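PDB 4YHE: GH5 from Bacteroidetes bacterium AC2a, which probably hydrolyses beta-1,4-glucosidic bonds of cellulose as a family 5 glycoside hydrolase, an endoglucanase linked with a polysaccharide utilization locus. Local coordinates for residues M14-N19 with D366-N371; I165-W170 with G180-V185. All blocks are in the same frame, centred on the assembly; numbering follows the deposited sequence.

Contact 1: residues M14-N19 with D366-N371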
ATOM      1  N   MET A  14      -9.233  -7.713   5.557  1.00 20.33           N
ATOM      2  CA  MET A  14      -8.131  -7.760   4.610  1.00 18.80           C
ATOM      3  C   MET A  14      -6.933  -8.546   5.096  1.00 18.63           C
ATOM      4  O   MET A  14      -6.064  -8.905   4.275  1.00 17.41           O
ATOM      5  CB  MET A  14      -7.739  -6.334   4.168  1.00 17.62           C
ATOM      6  CG  MET A  14      -8.886  -5.647   3.474  1.00 17.63           C
ATOM      7  SD  MET A  14      -8.455  -4.177   2.519  1.00 20.72           S
ATOM      8  CE  MET A  14      -7.667  -3.205   3.761  1.00 18.77           C
ATOM      9  N   GLY A  15      -6.869  -8.816   6.414  1.00 17.08           N
ATOM     10  CA  GLY A  15      -5.841  -9.601   7.018  1.00 17.20           C
ATOM     11  C   GLY A  15      -4.412  -9.208   6.632  1.00 17.79           C
ATOM     12  O   GLY A  15      -4.041  -8.010   6.707  1.00 17.30           O
ATOM     13  N   ILE A  16      -3.625 -10.219   6.260  1.00 17.29           N
ATOM     14  CA  ILE A  16      -2.383 -10.018   5.539  1.00 17.58           C
ATOM     15  C   ILE A  16      -2.694 -10.252   4.037  1.00 17.69           C
ATOM     16  O   ILE A  16      -3.252 -11.265   3.635  1.00 16.94           O
ATOM     17  CB  ILE A  16      -1.230 -10.913   6.043  1.00 17.58           C
ATOM     18  CG1 ILE A  16      -0.930 -10.618   7.509  1.00 17.94           C
ATOM     19  CG2 ILE A  16       0.015 -10.770   5.166  1.00 17.86           C
ATOM     20  CD1 ILE A  16      -0.481  -9.185   7.794  1.00 17.82           C
ATOM     21  N   GLY A  17      -2.378  -9.256   3.224  1.00 15.27           N
ATOM     22  CA  GLY A  17      -2.508  -9.340   1.791  1.00 14.85           C
ATOM     23  C   GLY A  17      -1.164  -9.179   1.089  1.00 14.21           C
ATOM     24  O   GLY A  17      -0.079  -9.230   1.720  1.00 12.65           O
ATOM     25  N   TRP A  18      -1.236  -9.014  -0.239  1.00 13.72           N
ATOM     26  CA  TRP A  18      -0.050  -9.090  -1.092  1.00 12.47           C
ATOM     27  C   TRP A  18      -0.226  -8.103  -2.224  1.00 12.35           C
ATOM     28  O   TRP A  18      -1.352  -7.952  -2.757  1.00 11.85           O
ATOM     29  CB  TRP A  18       0.067 -10.515  -1.611  1.00 12.71           C
ATOM     30  CG  TRP A  18       1.230 -10.893  -2.462  1.00 12.46           C
ATOM     31  CD1 TRP A  18       2.396 -11.415  -2.055  1.00 12.42           C
ATOM     32  CD2 TRP A  18       1.278 -10.871  -3.891  1.00 12.98           C
ATOM     33  NE1 TRP A  18       3.201 -11.705  -3.138  1.00 12.92           N
ATOM     34  CE2 TRP A  18       2.520 -11.397  -4.277  1.00 13.19           C
ATOM     35  CE3 TRP A  18       0.374 -10.500  -4.881  1.00 14.19           C
ATOM     36  CZ2 TRP A  18       2.897 -11.516  -5.611  1.00 13.53           C
ATOM     37  CZ3 TRP A  18       0.767 -10.610  -6.215  1.00 14.09           C
ATOM     38  CH2 TRP A  18       1.998 -11.138  -6.553  1.00 13.72           C
ATOM     39  N   ASN A  19       0.862  -7.394  -2.547  1.00 12.42           N
ATOM     40  CA  ASN A  19       0.865  -6.440  -3.685  1.00 12.25           C
ATOM     41  C   ASN A  19       1.392  -7.109  -4.959  1.00 11.96           C
ATOM     42  O   ASN A  19       2.495  -7.700  -4.963  1.00 12.09           O
ATOM     43  CB  ASN A  19       1.755  -5.253  -3.439  1.00 12.16           C
ATOM     44  CG  ASN A  19       1.117  -4.198  -2.568  1.00 13.75           C
ATOM     45  OD1 ASN A  19       0.568  -3.211  -3.066  1.00 13.47           O
ATOM     46  ND2 ASN A  19       1.214  -4.387  -1.257  1.00 13.03           N
ATOM     47  N   ASP A 366       0.778 -16.207   9.340  1.00 17.47           N
ATOM     48  CA  ASP A 366       0.432 -17.051  10.510  1.00 18.30           C
ATOM     49  C   ASP A 366       0.528 -16.254  11.827  1.00 19.62           C
ATOM     50  O   ASP A 366      -0.223 -16.517  12.765  1.00 18.81           O
ATOM     51  CB  ASP A 366       1.304 -18.270  10.566  1.00 17.98           C
ATOM     52  CG  ASP A 366       1.051 -19.211   9.421  1.00 17.62           C
ATOM     53  OD1 ASP A 366       0.023 -19.099   8.760  1.00 18.56           O
ATOM     54  OD2 ASP A 366       1.877 -20.092   9.195  1.00 19.45           O
ATOM     55  N   SER A 367       1.397 -15.240  11.876  1.00 18.81           N
ATOM     56  CA  SER A 367       1.480 -14.411  13.061  1.00 18.45           C
ATOM     57  C   SER A 367       0.235 -13.518  13.208  1.00 18.80           C
ATOM     58  O   SER A 367      -0.349 -13.451  14.293  1.00 19.81           O
ATOM     59  CB  SER A 367       2.768 -13.607  13.080  1.00 17.80           C
ATOM     60  OG  SER A 367       2.961 -12.983  14.335  1.00 17.49           O
ATOM     61  N   TRP A 368      -0.168 -12.834  12.134  1.00 17.70           N
ATOM     62  CA  TRP A 368      -1.366 -12.032  12.116  1.00 17.75           C
ATOM     63  C   TRP A 368      -2.590 -12.874  12.466  1.00 19.19           C
ATOM     64  O   TRP A 368      -3.417 -12.419  13.235  1.00 18.15           O
ATOM     65  CB  TRP A 368      -1.592 -11.355  10.759  1.00 17.75           C
ATOM     66  CG  TRP A 368      -2.513 -10.233  10.794  1.00 17.18           C
ATOM     67  CD1 TRP A 368      -2.196  -8.889  10.916  1.00 15.93           C
ATOM     68  CD2 TRP A 368      -3.953 -10.289  10.699  1.00 16.31           C
ATOM     69  NE1 TRP A 368      -3.344  -8.148  10.938  1.00 16.62           N
ATOM     70  CE2 TRP A 368      -4.429  -8.969  10.792  1.00 16.87           C
ATOM     71  CE3 TRP A 368      -4.869 -11.322  10.537  1.00 17.15           C
ATOM     72  CZ2 TRP A 368      -5.797  -8.657  10.748  1.00 17.72           C
ATOM     73  CZ3 TRP A 368      -6.221 -11.010  10.499  1.00 17.94           C
ATOM     74  CH2 TRP A 368      -6.669  -9.705  10.600  1.00 17.80           C
ATOM     75  N   GLU A 369      -2.690 -14.073  11.867  1.00 19.58           N
ATOM     76  CA  GLU A 369      -3.909 -14.891  11.944  1.00 21.81           C
ATOM     77  C   GLU A 369      -4.064 -15.645  13.286  1.00 22.45           C
ATOM     78  O   GLU A 369      -5.171 -16.077  13.624  1.00 24.06           O
ATOM     79  CB  GLU A 369      -3.922 -15.946  10.834  1.00 21.53           C
ATOM     80  CG  GLU A 369      -4.074 -15.381   9.431  1.00 21.16           C
ATOM     81  CD  GLU A 369      -5.468 -14.974   9.086  1.00 21.54           C
ATOM     82  OE1 GLU A 369      -6.395 -15.089   9.922  1.00 22.49           O
ATOM     83  OE2 GLU A 369      -5.678 -14.549   7.938  1.00 24.11           O
ATOM     84  N   ASN A 370      -2.967 -15.842  13.989  1.00 23.59           N
ATOM     85  CA  ASN A 370      -2.978 -16.635  15.207  1.00 24.39           C
ATOM     86  C   ASN A 370      -4.044 -16.141  16.204  1.00 25.06           C
ATOM     87  O   ASN A 370      -4.206 -14.934  16.463  1.00 23.97           O
ATOM     88  CB  ASN A 370      -1.579 -16.681  15.813  1.00 24.93           C
ATOM     89  CG  ASN A 370      -1.493 -17.564  17.045  1.00 26.59           C
ATOM     90  OD1 ASN A 370      -2.166 -17.307  18.050  1.00 28.25           O
ATOM     91  ND2 ASN A 370      -0.606 -18.550  17.002  1.00 25.98           N
ATOM     92  N   ASN A 371      -4.833 -17.089  16.714  1.00 26.05           N
ATOM     93  CA  ASN A 371      -5.969 -16.756  17.582  1.00 25.92           C
ATOM     94  C   ASN A 371      -5.825 -17.319  18.989  1.00 25.64           C
ATOM     95  O   ASN A 371      -6.798 -17.384  19.727  1.00 24.83           O
ATOM     96  CB  ASN A 371      -7.274 -17.277  16.985  1.00 27.02           C
ATOM     97  CG  ASN A 371      -7.629 -16.603  15.687  1.00 28.11           C
ATOM     98  OD1 ASN A 371      -7.633 -15.369  15.578  1.00 28.27           O
ATOM     99  ND2 ASN A 371      -7.947 -17.416  14.686  1.00 28.64           N
TER
HETATM  100  O   HOH W   1      -4.427 -13.017   6.088  1.00 21.08           O

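Contact 2: residues I165-W170 with G180-V185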
ATOM      1  N   ILE A 165       2.222  10.605  -2.251  1.00 17.50           N
ATOM      2  CA  ILE A 165       2.260  11.973  -2.794  1.00 19.05           C
ATOM      3  C   ILE A 165       3.266  12.771  -1.978  1.00 18.72           C
ATOM      4  O   ILE A 165       3.281  12.709  -0.734  1.00 17.47           O
ATOM      5  CB  ILE A 165       0.842  12.583  -2.790  1.00 19.31           C
ATOM      6  CG1 ILE A 165      -0.091  11.748  -3.676  1.00 20.98           C
ATOM      7  CG2 ILE A 165       0.858  14.052  -3.197  1.00 20.34           C
ATOM      8  CD1 ILE A 165       0.354  11.625  -5.120  1.00 20.94           C
ATOM      9  N   GLN A 166       4.141  13.485  -2.672  1.00 18.93           N
ATOM     10  CA  GLN A 166       5.274  14.146  -2.028  1.00 19.22           C
ATOM     11  C   GLN A 166       5.944  15.120  -2.973  1.00 20.54           C
ATOM     12  O   GLN A 166       5.550  15.239  -4.126  1.00 20.55           O
ATOM     13  CB  GLN A 166       6.317  13.134  -1.607  1.00 20.55           C
ATOM     14  CG  GLN A 166       6.870  12.301  -2.747  1.00 21.93           C
ATOM     15  CD  GLN A 166       8.243  11.757  -2.445  1.00 23.91           C
ATOM     16  OE1 GLN A 166       9.102  12.468  -1.910  1.00 27.47           O
ATOM     17  NE2 GLN A 166       8.478  10.500  -2.810  1.00 24.88           N
ATOM     18  N   ASP A 167       6.987  15.771  -2.488  1.00 22.99           N
ATOM     19  CA  ASP A 167       7.731  16.708  -3.322  1.00 22.92           C
ATOM     20  C   ASP A 167       9.121  16.189  -3.731  1.00 24.92           C
ATOM     21  O   ASP A 167       9.883  16.929  -4.340  1.00 25.91           O
ATOM     22  CB  ASP A 167       7.819  18.072  -2.624  1.00 22.67           C
ATOM     23  CG  ASP A 167       8.690  18.064  -1.396  1.00 23.47           C
ATOM     24  OD1 ASP A 167       9.321  17.030  -1.090  1.00 20.99           O
ATOM     25  OD2 ASP A 167       8.729  19.133  -0.718  1.00 27.13           O
ATOM     26  N   GLY A 168       9.458  14.955  -3.372  1.00 26.99           N
ATOM     27  CA  GLY A 168      10.759  14.340  -3.717  1.00 26.82           C
ATOM     28  C   GLY A 168      11.706  14.103  -2.554  1.00 29.31           C
ATOM     29  O   GLY A 168      12.672  13.323  -2.673  1.00 29.05           O
ATOM     30  N   ASP A 169      11.435  14.759  -1.424  1.00 25.58           N
ATOM     31  CA  ASP A 169      12.250  14.633  -0.239  1.00 26.62           C
ATOM     32  C   ASP A 169      11.633  13.730   0.829  1.00 25.99           C
ATOM     33  O   ASP A 169      12.061  13.760   1.980  1.00 23.58           O
ATOM     34  CB  ASP A 169      12.542  16.028   0.330  1.00 29.86           C
ATOM     35  CG  ASP A 169      13.512  16.811  -0.541  1.00 32.30           C
ATOM     36  OD1 ASP A 169      14.415  16.180  -1.109  1.00 34.94           O
ATOM     37  OD2 ASP A 169      13.386  18.046  -0.657  1.00 37.45           O
ATOM     38  N   TRP A 170      10.626  12.938   0.442  1.00 24.43           N
ATOM     39  CA  TRP A 170      10.196  11.793   1.244  1.00 24.98           C
ATOM     40  C   TRP A 170       9.705  12.181   2.638  1.00 24.24           C
ATOM     41  O   TRP A 170       9.751  11.389   3.570  1.00 25.59           O
ATOM     42  CB  TRP A 170      11.312  10.727   1.292  1.00 27.87           C
ATOM     43  CG  TRP A 170      11.597  10.195  -0.070  1.00 29.58           C
ATOM     44  CD1 TRP A 170      12.541  10.649  -0.952  1.00 31.04           C
ATOM     45  CD2 TRP A 170      10.868   9.166  -0.756  1.00 31.37           C
ATOM     46  NE1 TRP A 170      12.461   9.945  -2.139  1.00 32.52           N
ATOM     47  CE2 TRP A 170      11.450   9.021  -2.039  1.00 32.35           C
ATOM     48  CE3 TRP A 170       9.793   8.343  -0.406  1.00 32.06           C
ATOM     49  CZ2 TRP A 170      10.982   8.099  -2.972  1.00 31.85           C
ATOM     50  CZ3 TRP A 170       9.342   7.407  -1.328  1.00 33.52           C
ATOM     51  CH2 TRP A 170       9.934   7.299  -2.600  1.00 33.85           C
ATOM     52  N   GLY A 180       2.111  24.167   5.914  1.00 21.34           N
ATOM     53  CA  GLY A 180       1.118  23.136   5.607  1.00 21.03           C
ATOM     54  C   GLY A 180       0.489  23.236   4.230  1.00 20.97           C
ATOM     55  O   GLY A 180      -0.548  22.652   3.992  1.00 20.69           O
ATOM     56  N   ALA A 181       1.117  23.949   3.289  1.00 20.22           N
ATOM     57  CA  ALA A 181       0.546  24.086   1.978  1.00 18.42           C
ATOM     58  C   ALA A 181       0.465  22.741   1.235  1.00 17.91           C
ATOM     59  O   ALA A 181      -0.577  22.414   0.658  1.00 18.67           O
ATOM     60  CB  ALA A 181       1.344  25.123   1.161  1.00 19.08           C
ATOM     61  N   GLN A 182       1.540  21.952   1.266  1.00 17.95           N
ATOM     62  CA  GLN A 182       1.518  20.634   0.611  1.00 18.82           C
ATOM     63  C   GLN A 182       0.477  19.711   1.248  1.00 19.16           C
ATOM     64  O   GLN A 182      -0.287  19.024   0.529  1.00 19.54           O
ATOM     65  CB  GLN A 182       2.889  19.973   0.608  1.00 18.44           C
ATOM     66  CG  GLN A 182       3.843  20.531  -0.442  1.00 19.73           C
ATOM     67  CD  GLN A 182       5.168  19.833  -0.403  1.00 21.18           C
ATOM     68  OE1 GLN A 182       5.248  18.598  -0.528  1.00 24.30           O
ATOM     69  NE2 GLN A 182       6.221  20.586  -0.147  1.00 24.57           N
ATOM     70  N   TYR A 183       0.388  19.726   2.573  1.00 17.99           N
ATOM     71  CA  TYR A 183      -0.610  18.870   3.233  1.00 18.55           C
ATOM     72  C   TYR A 183      -2.021  19.291   2.856  1.00 19.30           C
ATOM     73  O   TYR A 183      -2.898  18.459   2.675  1.00 19.55           O
ATOM     74  CB  TYR A 183      -0.486  18.914   4.744  1.00 17.65           C
ATOM     75  CG  TYR A 183       0.854  18.545   5.275  1.00 16.91           C
ATOM     76  CD1 TYR A 183       1.574  17.496   4.742  1.00 17.62           C
ATOM     77  CD2 TYR A 183       1.425  19.270   6.308  1.00 17.18           C
ATOM     78  CE1 TYR A 183       2.808  17.156   5.266  1.00 17.66           C
ATOM     79  CE2 TYR A 183       2.654  18.963   6.806  1.00 16.94           C
ATOM     80  CZ  TYR A 183       3.347  17.917   6.286  1.00 17.21           C
ATOM     81  OH  TYR A 183       4.581  17.627   6.772  1.00 17.74           O
ATOM     82  N   ARG A 184      -2.249  20.587   2.729  1.00 19.14           N
ATOM     83  CA  ARG A 184      -3.550  21.079   2.337  1.00 20.60           C
ATOM     84  C   ARG A 184      -3.962  20.604   0.929  1.00 19.15           C
ATOM     85  O   ARG A 184      -5.074  20.158   0.726  1.00 18.26           O
ATOM     86  CB  ARG A 184      -3.580  22.620   2.387  1.00 23.12           C
ATOM     87  CG  ARG A 184      -4.925  23.210   1.966  1.00 27.24           C
ATOM     88  CD  ARG A 184      -5.079  24.680   2.368  1.00 31.10           C
ATOM     89  NE  ARG A 184      -5.202  24.883   3.830  1.00 34.10           N
ATOM     90  CZ  ARG A 184      -6.306  24.665   4.551  1.00 34.41           C
ATOM     91  NH1 ARG A 184      -7.416  24.207   3.973  1.00 36.66           N
ATOM     92  NH2 ARG A 184      -6.316  24.899   5.865  1.00 35.07           N
ATOM     93  N   VAL A 185      -3.090  20.775  -0.047  1.00 19.23           N
ATOM     94  CA  VAL A 185      -3.417  20.360  -1.410  1.00 18.64           C
ATOM     95  C   VAL A 185      -3.646  18.848  -1.454  1.00 18.52           C
ATOM     96  O   VAL A 185      -4.566  18.398  -2.111  1.00 18.86           O
ATOM     97  CB  VAL A 185      -2.321  20.729  -2.406  1.00 20.74           C
ATOM     98  CG1 VAL A 185      -2.602  20.141  -3.774  1.00 20.03           C
ATOM     99  CG2 VAL A 185      -2.204  22.241  -2.509  1.00 20.54           C
TER

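Contact 1: residues M14-N19 with D366-N371
The backbones of Ile16 and Trp368 come closest, with CA atoms 7.0 Å apart, where the strand that begins at Ile16 faces the last turn of the helix ending at Glu369. Trp368 supplies nearly all of the helix side of the contact. Its CG lies anti to the backbone N (chi1 -162°), and the indole is laid against the 14-19 backbone. Gly15 CA sits over one face of the six-membered ring, 3.7 Å from its centroid and 11° off the ring normal, which meets the geometry of a CH-pi contact. Gly15 has positive phi, and a CB there would come close to both Trp368 and Glu369. Ile16 works on the five-membered side: its CG1 packs 3.4 Å from Trp368 CB, while its CD1 rests 3.6 Å from Trp368 CD1, the two side chains running past each other in opposite directions. The indole NE1 has its hydrogen-bond partner outside these segments, at Ile326. A water bridges the polar groups, accepting from Ile16 N at 2.9 Å and donating to Glu369 OE2 at 2.7 Å; that carboxylate also forms a salt bridge with Arg56. Backbone hydrogen bonds of Gly15 and Gly17 with Ala328, and of Ile16 with Arg56, place segment 14-19 in the barrel. Trp368 packs helix 357-369 against the start of strand 16-20, first of the closed eight-stranded (beta/alpha) barrel, the TIM-barrel fold of this family.

Contact 2: residues I165-W170 with G180-V185
A single carboxylate, that of Asp167, both folds its own loop and reaches across to a helix, using a different oxygen for each task. Asp167 OD2 accepts from Gln182 NE2 at 3.0 Å, with an N-H...O angle of 154°. The donor approaches from above the carboxylate plane, 38° out of it, whereas the acceptor lies close to the amide plane of Gln182. The two side chains cross at about a right angle, and their flat ends are turned roughly midway between parallel and perpendicular. Gln182 reaches the loop by a chain extended beyond CG; its OE1 lies 3.4 Å from Asp167 CB. That OE1 accepts a hydrogen bond from Tyr214, so both ends of the amide are engaged.

Asp167 OD1 takes the backbone N of Asp169 at 3.1 Å, nearly along its C-O bond, closing an Asx turn. The carboxylate gets there because CG stands between the backbone N and the carbonyl carbon (chi1 69°). Gln166 braces the same loop: its OE1 accepts from Trp170 N at 2.8 Å and, weakly, from Gly168 N, while its NE2 lies 3.2 Å above the plane of the Trp170 ring, over the centre. Replacing Asp167 with an alanine would probably leave Gln182 NE2 without this acceptor and Asp169 N without the carboxylate that closes the Asx turn, freeing the turn to shift.

Across the two segments, the loop after strand 157-160 is held to the first turn of helix 181-199 by one side-chain hydrogen bond rather than by apolar packing. Because the two carboxylate oxygens have separate partners, the rotation of the group is fixed from two directions. Two N-H donors, one from each segment, probably help to stabilise the negative charge of Asp167.

Contacts 1 and 2 lie on opposite sides of the chain's centre, their centres 31 Å apart and their nearest atoms about 14 Å apart. Contact 1 is fully buried where it touches, while in contact 2 Asp167 is partly exposed and Asp169 and Trp170 close by are exposed. They share no helix or strand. Contact 1 packs a late helix against the first barrel strand, 347 residues away, and there apolar and CH-pi packing dominates, with a water-mediated polar link, over 171 Å². Contact 2 is local, its segments only ten residues apart, joining a loop after a barrel strand to the start of the next helix; in this more polar setting, its 96 Å² depend on a direct side-chain hydrogen bond.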